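Long-range contacts in member of DUF4221 family (Bacteroides vulgatus, PDB 3S9J), which is of unknown function but folds as a six-bladed beta-propeller and is probably made as a lipoprotein: residues 131-135 / 268-272; 146-151 / 199-203; 259-263 / 287-291; 300-306 / 318-324. All blocks are in the same frame, centred on the assembly; numbering follows the deposited sequence.

Contact 1 of 4, residues 131-135 / 268-272; sequences GSYYN and WHIMY
Trp268 and His269, on the first strand of the propeller blade 266-321, reach across to the loop 131-135 near the centre of this six-bladed beta-propeller. Both rings use their nitrogens on the loop backbone. The indole NE1 of Trp268 donates to Tyr133 O at 2.9 Å, almost straight (165°), lying on a lone pair in the carbonyl plane; with CG trans to the backbone N (chi1 -158°), the indole is swung from its strand to the loop. Tyr134 CB packs against the indole, 3.5 Å from Trp268 CE2, while the Tyr134 ring turns its edge to the six-membered part in an offset edge-to-face pair, planes at 77°. The imidazole of His269 is fixed from both ends. Its ND1 accepts the backbone N-H of Asn135 at 3.0 Å, in the ring plane but clearly bent, and NE2 is bonded to Tyr328 O, consistent with the proton residing on NE2. Trp268 CD1 covers one face of the imidazole, and CE1 lies 3.2 Å from Ser132 O. Farther along, Ser202 OG joins Asn135 O to Ile270 N, tying in the preceding blade. The Asn135 and Met271 side chains cross at about a right angle, with ND2 3.7 Å from Met271 CG, and the same ND2 donates to Ile270 O at 2.9 Å, its acceptor lying in the amide plane.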
# COMPACT_ATOMS: atom_id res chain seq x y z
N GLY A 131 3.30 -1.08 4.06
CA GLY A 131 3.98 -1.28 2.78
C GLY A 131 3.28 -0.58 1.65
O GLY A 131 2.36 0.21 1.88
N SER A 132 3.70 -0.92 0.43
CA SER A 132 3.27 -0.20 -0.75
C SER A 132 2.65 -1.13 -1.79
O SER A 132 2.07 -0.65 -2.74
CB SER A 132 4.47 0.54 -1.38
OG SER A 132 5.58 -0.35 -1.48
N TYR A 133 2.76 -2.45 -1.61
CA TYR A 133 2.36 -3.39 -2.69
C TYR A 133 0.86 -3.17 -2.95
O TYR A 133 0.43 -3.11 -4.10
CB TYR A 133 2.65 -4.81 -2.25
CG TYR A 133 2.77 -5.83 -3.35
CD1 TYR A 133 3.78 -5.71 -4.32
CD2 TYR A 133 1.97 -6.96 -3.36
CE1 TYR A 133 3.95 -6.68 -5.32
CE2 TYR A 133 2.13 -7.94 -4.37
CZ TYR A 133 3.13 -7.79 -5.33
OH TYR A 133 3.30 -8.74 -6.33
N TYR A 134 0.10 -2.98 -1.86
CA TYR A 134 -1.05 -2.07 -1.88
C TYR A 134 -0.69 -0.94 -0.92
O TYR A 134 -0.04 -1.15 0.10
CB TYR A 134 -2.36 -2.75 -1.48
CG TYR A 134 -2.36 -3.37 -0.09
CD1 TYR A 134 -1.86 -4.65 0.11
CD2 TYR A 134 -2.89 -2.70 0.99
CE1 TYR A 134 -1.85 -5.23 1.41
CE2 TYR A 134 -2.90 -3.27 2.25
CZ TYR A 134 -2.39 -4.51 2.46
OH TYR A 134 -2.41 -5.00 3.75
N ASN A 135 -1.12 0.27 -1.22
CA ASN A 135 -0.71 1.40 -0.42
C ASN A 135 -1.29 1.23 1.01
O ASN A 135 -2.51 1.25 1.22
CB ASN A 135 -1.14 2.71 -1.03
CG ASN A 135 -0.42 3.90 -0.41
OD1 ASN A 135 0.73 3.77 0.00
ND2 ASN A 135 -1.11 5.04 -0.30
N TRP A 268 -7.70 -0.81 -6.06
CA TRP A 268 -6.41 -1.13 -5.43
C TRP A 268 -5.96 0.10 -4.62
O TRP A 268 -6.70 0.49 -3.73
CB TRP A 268 -5.38 -1.68 -6.44
CG TRP A 268 -4.29 -2.49 -5.79
CD1 TRP A 268 -2.96 -2.18 -5.72
CD2 TRP A 268 -4.45 -3.72 -5.10
NE1 TRP A 268 -2.28 -3.16 -5.05
CE2 TRP A 268 -3.17 -4.12 -4.64
CE3 TRP A 268 -5.55 -4.54 -4.81
CZ2 TRP A 268 -2.97 -5.28 -3.94
CZ3 TRP A 268 -5.33 -5.72 -4.10
CH2 TRP A 268 -4.04 -6.07 -3.67
N HIS A 269 -4.80 0.71 -4.92
CA HIS A 269 -4.31 1.81 -4.10
C HIS A 269 -5.30 2.97 -3.99
O HIS A 269 -5.96 3.34 -4.98
CB HIS A 269 -3.05 2.46 -4.67
CG HIS A 269 -1.95 1.53 -5.06
ND1 HIS A 269 -1.28 0.73 -4.15
CD2 HIS A 269 -1.30 1.40 -6.24
CE1 HIS A 269 -0.30 0.11 -4.78
NE2 HIS A 269 -0.30 0.48 -6.05
N ILE A 270 -5.34 3.57 -2.81
CA ILE A 270 -5.73 4.97 -2.70
C ILE A 270 -4.48 5.73 -2.23
O ILE A 270 -3.83 5.34 -1.26
CB ILE A 270 -6.99 5.19 -1.79
CG1 ILE A 270 -7.43 6.68 -1.76
CG2 ILE A 270 -6.75 4.67 -0.37
CD1 ILE A 270 -7.95 7.20 -3.12
N MSE A 271 -4.14 6.81 -2.92
CA MSE A 271 -2.91 7.54 -2.67
C MSE A 271 -3.18 9.03 -2.62
O MSE A 271 -3.80 9.58 -3.52
CB MSE A 271 -1.87 7.25 -3.76
CG MSE A 271 -1.57 5.84 -3.92
SE MSE A 271 -0.16 5.62 -5.27
CE MSE A 271 0.98 6.66 -4.86
N TYR A 272 -2.67 9.68 -1.57
CA TYR A 272 -2.74 11.12 -1.46
C TYR A 272 -1.51 11.75 -2.07
O TYR A 272 -0.41 11.27 -1.87
CB TYR A 272 -2.83 11.53 0.02
CG TYR A 272 -2.85 13.02 0.22
CD1 TYR A 272 -3.78 13.80 -0.41
CD2 TYR A 272 -1.94 13.64 1.06
CE1 TYR A 272 -3.79 15.17 -0.24
CE2 TYR A 272 -1.95 15.03 1.24
CZ TYR A 272 -2.88 15.78 0.59
OH TYR A 272 -2.92 17.16 0.74

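Contact 2 of 4, residues 146-151 / 199-203. With GOL (glycerol), chain R; FMT (formic acid), chain F.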
# COMPACT_ATOMS: atom_id res chain seq x y z
N PHE A 146 -0.07 3.98 13.73
CA PHE A 146 -1.38 3.43 13.41
C PHE A 146 -1.24 2.51 12.24
O PHE A 146 -0.60 2.87 11.23
CB PHE A 146 -2.32 4.54 13.02
CG PHE A 146 -2.76 5.39 14.16
CD1 PHE A 146 -1.87 6.28 14.78
CD2 PHE A 146 -4.07 5.32 14.62
CE1 PHE A 146 -2.29 7.08 15.83
CE2 PHE A 146 -4.48 6.13 15.69
CZ PHE A 146 -3.60 6.99 16.28
N LEU A 147 -1.84 1.34 12.37
CA LEU A 147 -1.70 0.19 11.45
C LEU A 147 -3.07 -0.41 11.15
O LEU A 147 -3.90 -0.48 12.04
CB LEU A 147 -0.91 -0.96 12.12
CG LEU A 147 0.61 -0.91 12.38
CD1 LEU A 147 1.22 -2.25 12.05
CD2 LEU A 147 1.29 0.15 11.58
N ARG A 148 -3.25 -0.97 9.95
CA ARG A 148 -4.43 -1.75 9.65
C ARG A 148 -4.51 -2.96 10.55
O ARG A 148 -3.48 -3.57 10.90
CB ARG A 148 -4.38 -2.21 8.17
CG ARG A 148 -5.35 -3.26 7.77
CD ARG A 148 -5.33 -3.43 6.24
NE ARG A 148 -6.07 -4.62 5.84
CZ ARG A 148 -5.59 -5.86 5.76
NH1 ARG A 148 -4.33 -6.13 6.06
NH2 ARG A 148 -6.41 -6.84 5.39
N GLN A 149 -5.73 -3.36 10.86
CA GLN A 149 -5.96 -4.60 11.57
C GLN A 149 -6.91 -5.52 10.77
O GLN A 149 -7.84 -5.04 10.10
CB GLN A 149 -6.54 -4.31 12.95
CG GLN A 149 -5.49 -3.68 13.86
CD GLN A 149 -4.44 -4.67 14.29
OE1 GLN A 149 -4.67 -5.49 15.19
NE2 GLN A 149 -3.28 -4.61 13.67
N GLU A 150 -6.61 -6.81 10.82
CA GLU A 150 -7.41 -7.82 10.13
C GLU A 150 -8.47 -8.40 11.09
O GLU A 150 -8.53 -8.03 12.27
CB GLU A 150 -6.48 -8.90 9.51
CG GLU A 150 -5.58 -8.36 8.35
CD GLU A 150 -4.75 -9.45 7.66
OE1 GLU A 150 -4.94 -10.63 8.02
OE2 GLU A 150 -3.91 -9.14 6.77
N ILE A 151 -9.35 -9.28 10.58
CA ILE A 151 -10.39 -9.88 11.41
C ILE A 151 -9.84 -10.84 12.50
O ILE A 151 -8.82 -11.46 12.31
CB ILE A 151 -11.45 -10.61 10.54
CG1 ILE A 151 -10.80 -11.74 9.74
CG2 ILE A 151 -12.13 -9.59 9.63
CD1 ILE A 151 -11.77 -12.60 8.95
N TYR A 199 -11.93 -8.68 1.79
CA TYR A 199 -12.22 -7.56 2.70
C TYR A 199 -11.03 -6.62 2.85
O TYR A 199 -11.00 -5.80 3.75
CB TYR A 199 -12.69 -8.06 4.08
CG TYR A 199 -11.71 -8.90 4.83
CD1 TYR A 199 -11.65 -10.27 4.63
CD2 TYR A 199 -10.84 -8.33 5.76
CE1 TYR A 199 -10.74 -11.06 5.31
CE2 TYR A 199 -9.92 -9.13 6.44
CZ TYR A 199 -9.88 -10.49 6.21
OH TYR A 199 -9.00 -11.32 6.86
N GLY A 200 -10.10 -6.69 1.91
CA GLY A 200 -8.93 -5.84 1.94
C GLY A 200 -9.25 -4.39 1.66
O GLY A 200 -10.25 -4.06 0.98
N PHE A 201 -8.37 -3.52 2.14
CA PHE A 201 -8.44 -2.11 1.80
C PHE A 201 -7.07 -1.49 1.75
O PHE A 201 -6.14 -1.96 2.40
CB PHE A 201 -9.32 -1.31 2.77
CG PHE A 201 -8.81 -1.23 4.19
CD1 PHE A 201 -9.14 -2.21 5.13
CD2 PHE A 201 -8.08 -0.13 4.62
CE1 PHE A 201 -8.72 -2.11 6.45
CE2 PHE A 201 -7.66 -0.02 5.94
CZ PHE A 201 -7.96 -1.01 6.85
N SER A 202 -6.97 -0.42 0.98
CA SER A 202 -5.81 0.46 0.95
C SER A 202 -6.17 1.72 1.69
O SER A 202 -7.34 2.06 1.86
CB SER A 202 -5.43 0.74 -0.52
OG SER A 202 -4.39 1.72 -0.67
N TYR A 203 -5.17 2.45 2.18
CA TYR A 203 -5.46 3.70 2.88
C TYR A 203 -4.28 4.64 2.69
O TYR A 203 -3.17 4.22 2.35
CB TYR A 203 -5.76 3.46 4.38
CG TYR A 203 -4.59 2.92 5.18
CD1 TYR A 203 -4.36 1.57 5.24
CD2 TYR A 203 -3.74 3.77 5.85
CE1 TYR A 203 -3.27 1.03 5.94
CE2 TYR A 203 -2.66 3.28 6.56
CZ TYR A 203 -2.41 1.92 6.60
OH TYR A 203 -1.35 1.42 7.29
C1 GOL R . -6.90 -11.22 3.74
O1 GOL R . -5.71 -11.53 4.43
C2 GOL R . -6.76 -9.89 3.00
O2 GOL R . -5.76 -9.04 3.55
C3 GOL R . -8.10 -9.15 3.05
O3 GOL R . -9.15 -9.93 2.48
C FMT F . -8.54 -8.78 -0.59
O1 FMT F . -8.41 -9.96 -0.25
O2 FMT F . -9.63 -8.21 -0.56
O HOH W 1 -1.13 -1.15 7.71
O HOH W 2 -8.84 -5.52 5.51
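This is a partly buried contact between neighbouring blades of the propeller, bridged by Arg148, by waters and by glycerol and formic acid probably from the crystallisation liquor. Strands 146-148 and 201-203 run roughly antiparallel, 9.5 Å apart, too far for backbone pairing. The Arg148 chain, extended from CG to NE, slides past Phe201 in the opposite direction, CD lying over one face of the Phe201 ring in a CH-pi contact, 3.9 Å from the centroid. The guanidinium is turned 69° from that ring. NH1 makes a salt bridge to the anti lone pair of Glu150 OE2 at 3.1 Å, whereas NH2 donates to a water held by Tyr199 O and, weakly, to glycerol O2. A second water links Arg148 N to Tyr203 OH, which also bonds Ala138 N. At the outer end Ile151 CG1 lies 3.4 Å from Tyr199 OH, and CG2 sits over one face of the Tyr199 ring; glycerol O3 lies over the opposite face and accepts from Tyr199 N. Gly200 N donates to formic acid O2 at 2.9 Å. Around the contact, Phe201 leans on Met166 of strand 165-171, in the Arg148 blade, and Tyr203 packs on Cys214 of strand 211-216, beside its own strand 201-206.

Contact 3 of 4, residues 259-263 / 287-291; sequences IKLNE and YKLAP
Glu263 closes helix 255-263 against the loop 287-291, an excursion from the blade of the beta-propeller formed by strands 266-273 to 315-321, and its carboxylate does most of the gripping. On the tight side, OE1 accepts the backbone N-H of Leu289 at 2.8 Å, a fairly straight bond (159°) arriving on the anti side and 16° out of the carboxylate plane. The side chain gets there because CG stands between the backbone N and the carbonyl carbon (chi1 76°) and the rest is extended, which carries the carboxylate across to the loop; CB and CG pass close to Tyr287 O on the way. Next to it Leu289 packs against the last turn of the helix: CD2 lies 3.7 Å from Ile259 CG1, the two side chains crossing at about a right angle, and CD1 is 3.6 Å from Asn262 ND2, whose amide is held by Glu297 O. Pro299 lies against Asn262, Tyr287 and Leu289.

The other carboxylate oxygen faces the looser, wetter side. The ammonium NZ of the exposed Lys288 forms a salt bridge to Glu263 OE2 at 3.5 Å, and a water bonded to OE2 at 2.6 Å also touches NZ weakly. Another water donates to both Glu263 OE1 and Leu289 O, so OE1 has two donors. At the helix end the backbone bond is slack as well: Tyr287 N reaches Glu263 O at 3.1 Å in a bent, weak bond, while Tyr287 CB lies 3.4 Å from the same oxygen.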
# COMPACT_ATOMS: atom_id res chain seq x y z
N ILE A 259 -8.41 -17.36 -7.42
CA ILE A 259 -8.37 -16.95 -8.83
C ILE A 259 -9.40 -15.82 -9.09
O ILE A 259 -9.06 -14.81 -9.71
CB ILE A 259 -8.62 -18.13 -9.75
CG1 ILE A 259 -7.38 -19.06 -9.75
CG2 ILE A 259 -8.88 -17.65 -11.21
CD1 ILE A 259 -7.64 -20.44 -10.33
N LYS A 260 -10.59 -15.99 -8.54
CA LYS A 260 -11.68 -15.02 -8.74
C LYS A 260 -11.27 -13.67 -8.20
O LYS A 260 -11.43 -12.64 -8.87
CB LYS A 260 -12.97 -15.51 -8.12
CG LYS A 260 -13.67 -16.56 -8.96
CD LYS A 260 -15.05 -16.88 -8.48
CE LYS A 260 -15.04 -17.69 -7.19
NZ LYS A 260 -16.35 -18.42 -6.97
N LEU A 261 -10.69 -13.64 -7.00
CA LEU A 261 -10.21 -12.38 -6.46
C LEU A 261 -9.12 -11.74 -7.27
O LEU A 261 -9.07 -10.52 -7.40
CB LEU A 261 -9.75 -12.53 -5.01
CG LEU A 261 -10.87 -12.72 -4.00
CD1 LEU A 261 -10.31 -13.30 -2.67
CD2 LEU A 261 -11.58 -11.39 -3.75
N ASN A 262 -8.21 -12.54 -7.82
CA ASN A 262 -7.10 -12.09 -8.60
C ASN A 262 -7.54 -11.42 -9.94
O ASN A 262 -6.99 -10.42 -10.40
CB ASN A 262 -6.28 -13.34 -8.95
CG ASN A 262 -4.90 -12.99 -9.31
OD1 ASN A 262 -4.51 -11.86 -9.09
ND2 ASN A 262 -4.13 -13.93 -9.88
N GLU A 263 -8.51 -12.08 -10.57
CA GLU A 263 -8.89 -11.75 -11.96
C GLU A 263 -10.05 -10.74 -12.07
O GLU A 263 -10.08 -9.93 -13.00
CB GLU A 263 -9.22 -13.04 -12.75
CG GLU A 263 -10.59 -13.66 -12.43
CD GLU A 263 -10.83 -15.08 -12.96
OE1 GLU A 263 -10.02 -15.65 -13.75
OE2 GLU A 263 -11.93 -15.63 -12.62
N TYR A 287 -10.60 -9.32 -15.95
CA TYR A 287 -9.67 -10.23 -16.58
C TYR A 287 -10.10 -11.66 -16.29
O TYR A 287 -10.88 -11.92 -15.36
CB TYR A 287 -8.30 -9.97 -15.94
CG TYR A 287 -7.07 -10.48 -16.64
CD1 TYR A 287 -6.45 -9.72 -17.59
CD2 TYR A 287 -6.51 -11.70 -16.31
CE1 TYR A 287 -5.30 -10.16 -18.23
CE2 TYR A 287 -5.36 -12.16 -16.93
CZ TYR A 287 -4.75 -11.37 -17.88
OH TYR A 287 -3.60 -11.76 -18.50
N LYS A 288 -9.58 -12.58 -17.08
CA LYS A 288 -9.76 -13.99 -16.84
C LYS A 288 -8.37 -14.64 -16.84
O LYS A 288 -7.71 -14.65 -17.86
CB LYS A 288 -10.63 -14.64 -17.89
CG LYS A 288 -11.34 -15.83 -17.43
CD LYS A 288 -12.55 -15.45 -16.49
CE LYS A 288 -13.21 -16.70 -15.95
NZ LYS A 288 -14.37 -16.47 -15.04
N LEU A 289 -7.99 -15.18 -15.69
CA LEU A 289 -6.67 -15.83 -15.51
C LEU A 289 -6.51 -16.99 -16.46
O LEU A 289 -7.29 -17.93 -16.43
CB LEU A 289 -6.50 -16.33 -14.06
CG LEU A 289 -5.10 -16.73 -13.58
CD1 LEU A 289 -4.37 -15.50 -13.10
CD2 LEU A 289 -5.28 -17.73 -12.45
N ALA A 290 -5.48 -16.94 -17.31
CA ALA A 290 -5.22 -18.00 -18.27
C ALA A 290 -4.48 -19.17 -17.59
O ALA A 290 -3.83 -18.97 -16.55
CB ALA A 290 -4.40 -17.46 -19.47
N PRO A 291 -4.59 -20.37 -18.15
CA PRO A 291 -3.98 -21.55 -17.52
C PRO A 291 -2.51 -21.34 -17.13
O PRO A 291 -2.09 -21.69 -16.03
CB PRO A 291 -4.12 -22.61 -18.60
CG PRO A 291 -5.41 -22.30 -19.26
CD PRO A 291 -5.53 -20.77 -19.21
O HOH W 3 -9.97 -17.94 -14.83
O HOH W 4 -14.22 -14.54 -12.34

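Contact 4 of 4, residues 300-306 / 318-324. With FMT (formic acid), chain K.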
# COMPACT_ATOMS: atom_id res chain seq x y z
N LYS A 300 0.29 -10.09 -15.49
CA LYS A 300 1.08 -9.02 -16.11
C LYS A 300 0.24 -8.29 -17.15
O LYS A 300 0.51 -7.14 -17.46
CB LYS A 300 2.34 -9.59 -16.77
CG LYS A 300 3.20 -10.47 -15.87
CD LYS A 300 3.51 -9.87 -14.55
CE LYS A 300 4.49 -10.79 -13.81
NZ LYS A 300 4.85 -10.19 -12.56
N GLY A 301 -0.78 -8.96 -17.70
CA GLY A 301 -1.62 -8.33 -18.70
C GLY A 301 -2.86 -7.61 -18.20
O GLY A 301 -3.63 -7.09 -19.01
N LYS A 302 -3.05 -7.53 -16.89
CA LYS A 302 -4.28 -6.92 -16.36
C LYS A 302 -4.27 -5.41 -16.61
O LYS A 302 -3.30 -4.73 -16.32
CB LYS A 302 -4.49 -7.25 -14.87
CG LYS A 302 -5.96 -7.05 -14.43
CD LYS A 302 -6.19 -7.57 -13.01
CE LYS A 302 -7.69 -7.63 -12.68
NZ LYS A 302 -8.03 -7.93 -11.23
N GLU A 303 -5.32 -4.90 -17.22
CA GLU A 303 -5.42 -3.47 -17.46
C GLU A 303 -5.88 -2.77 -16.20
O GLU A 303 -6.44 -3.40 -15.28
CB GLU A 303 -6.37 -3.21 -18.61
CG GLU A 303 -5.84 -3.80 -19.91
CD GLU A 303 -6.87 -3.86 -21.00
OE1 GLU A 303 -8.06 -4.16 -20.71
OE2 GLU A 303 -6.46 -3.62 -22.16
N PHE A 304 -5.61 -1.47 -16.13
CA PHE A 304 -6.01 -0.68 -14.97
C PHE A 304 -6.27 0.76 -15.35
O PHE A 304 -5.96 1.21 -16.46
CB PHE A 304 -4.95 -0.76 -13.86
CG PHE A 304 -3.64 -0.12 -14.19
CD1 PHE A 304 -2.71 -0.79 -14.99
CD2 PHE A 304 -3.31 1.13 -13.67
CE1 PHE A 304 -1.48 -0.22 -15.31
CE2 PHE A 304 -2.09 1.72 -13.99
CZ PHE A 304 -1.17 1.03 -14.81
N SER A 305 -6.89 1.48 -14.43
CA SER A 305 -7.06 2.89 -14.57
C SER A 305 -6.65 3.58 -13.28
O SER A 305 -6.52 2.96 -12.24
CB SER A 305 -8.52 3.24 -14.91
OG SER A 305 -9.39 2.95 -13.84
N VAL A 306 -6.49 4.90 -13.39
CA VAL A 306 -6.30 5.75 -12.22
C VAL A 306 -7.30 6.87 -12.25
O VAL A 306 -7.37 7.65 -13.22
CB VAL A 306 -4.88 6.33 -12.18
CG1 VAL A 306 -4.74 7.27 -10.97
CG2 VAL A 306 -3.83 5.18 -12.13
N GLU A 318 -10.16 10.45 -15.08
CA GLU A 318 -9.78 9.06 -14.99
C GLU A 318 -9.06 8.66 -16.25
O GLU A 318 -9.57 8.91 -17.35
CB GLU A 318 -11.01 8.16 -14.76
CG GLU A 318 -10.66 6.68 -14.62
CD GLU A 318 -11.84 5.77 -14.30
OE1 GLU A 318 -12.99 6.26 -14.20
OE2 GLU A 318 -11.58 4.55 -14.13
N THR A 319 -7.90 8.03 -16.10
CA THR A 319 -7.11 7.64 -17.26
C THR A 319 -6.90 6.13 -17.25
O THR A 319 -6.56 5.55 -16.22
CB THR A 319 -5.78 8.39 -17.26
OG1 THR A 319 -6.03 9.77 -17.52
CG2 THR A 319 -4.82 7.82 -18.30
N LYS A 320 -7.11 5.49 -18.39
CA LYS A 320 -6.97 4.03 -18.52
C LYS A 320 -5.56 3.71 -19.01
O LYS A 320 -4.97 4.47 -19.78
CB LYS A 320 -8.04 3.49 -19.50
CG LYS A 320 -8.40 2.00 -19.37
CD LYS A 320 -9.87 1.78 -19.85
CE LYS A 320 -10.06 0.53 -20.69
NZ LYS A 320 -9.62 -0.72 -20.01
N PHE A 321 -5.01 2.61 -18.52
CA PHE A 321 -3.67 2.18 -18.86
C PHE A 321 -3.69 0.78 -19.42
O PHE A 321 -4.50 -0.06 -19.02
CB PHE A 321 -2.78 2.18 -17.62
CG PHE A 321 -2.54 3.55 -17.05
CD1 PHE A 321 -3.48 4.16 -16.23
CD2 PHE A 321 -1.36 4.21 -17.29
CE1 PHE A 321 -3.26 5.41 -15.71
CE2 PHE A 321 -1.14 5.47 -16.75
CZ PHE A 321 -2.10 6.06 -15.97
N PRO A 322 -2.77 0.50 -20.36
CA PRO A 322 -2.70 -0.84 -20.92
C PRO A 322 -2.06 -1.84 -19.98
O PRO A 322 -1.38 -1.46 -19.03
CB PRO A 322 -1.82 -0.64 -22.16
CG PRO A 322 -0.91 0.49 -21.76
CD PRO A 322 -1.77 1.41 -20.94
N GLY A 323 -2.28 -3.12 -20.24
CA GLY A 323 -1.51 -4.16 -19.56
C GLY A 323 -0.13 -4.31 -20.20
O GLY A 323 0.17 -3.65 -21.19
N LYS A 324 0.68 -5.22 -19.64
CA LYS A 324 1.98 -5.64 -20.17
C LYS A 324 2.98 -4.48 -20.26
O LYS A 324 3.89 -4.51 -21.08
CB LYS A 324 1.82 -6.36 -21.52
CG LYS A 324 1.25 -7.78 -21.38
CD LYS A 324 1.32 -8.54 -22.68
CE LYS A 324 0.55 -7.80 -23.77
NZ LYS A 324 -0.95 -7.87 -23.53
C FMT K . 7.45 -8.09 -13.07
O1 FMT K . 6.35 -8.31 -13.64
O2 FMT K . 7.85 -8.69 -12.06
O HOH W 5 -3.44 -7.15 -21.60
O HOH W 6 -3.57 -3.87 -22.62
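Glu318 OE2, gripped by two hydroxyls, starts the contact: Ser305 OG donates to its anti lone pair at 2.7 Å, and Ser238 OG is the second partner, while OE1 pairs with Arg239. Ser305 and Glu318 belong to the antiparallel hairpin 304-309/315-321, the outer two strands of a propeller blade. Phe304 pairs with Phe321 and Val306 with Thr319 as hydrogen-bonded pairs, with Ser305 and Lys320 a non-hydrogen-bonded pair between them. Phe321 N to Phe304 O is short at 2.7 Å, but the return bond is weak. On the face carrying Phe304, Val306 and Phe321, the phenylalanine rings are almost parallel (1°) yet slid apart, so that Phe321 CB, not its ring, lies over the Phe304 face, 3.6 Å from the centroid. A chi1 of 67° folds the Phe304 ring toward the neighbouring strand, beneath that methylene. Val306 CG2 touches Phe321 CE1 at 3.6 Å. At the Glu303-Lys320 end, toward solvent, the contact is looser: the two make a long salt bridge, and a water links Glu303 OE2 to Gly323 N. Past the strands, Lys324 N closes onto Lys300 O at 2.9 Å, while Lys300 NZ donates to a formic acid oxygen, O1, at 2.6 Å.

How the contacts relate
Contacts 1 and 2 adjoin, their centres about 11 Å apart: they meet at Ser202, on the strand of contact 2, and contact 2 is nested within the chain loop that contact 1 closes. Tyr134 OH also nears Arg148 NH1 at 3.2 Å, beside bound glycerol and formic acid that may mark a pocket. Contacts 3 and 4 touch through Lys302, whose NZ is 2.8 Å from Asn262 O; their centres are about 15 Å apart. Contacts 1 and 4 use the first and the two outer strands of one blade, with centres about 16 Å apart, while helix 255-263 of contact 3 leads into the strand of contact 1. Contacts 2 and 4 lie farthest apart, about 24 Å between centres.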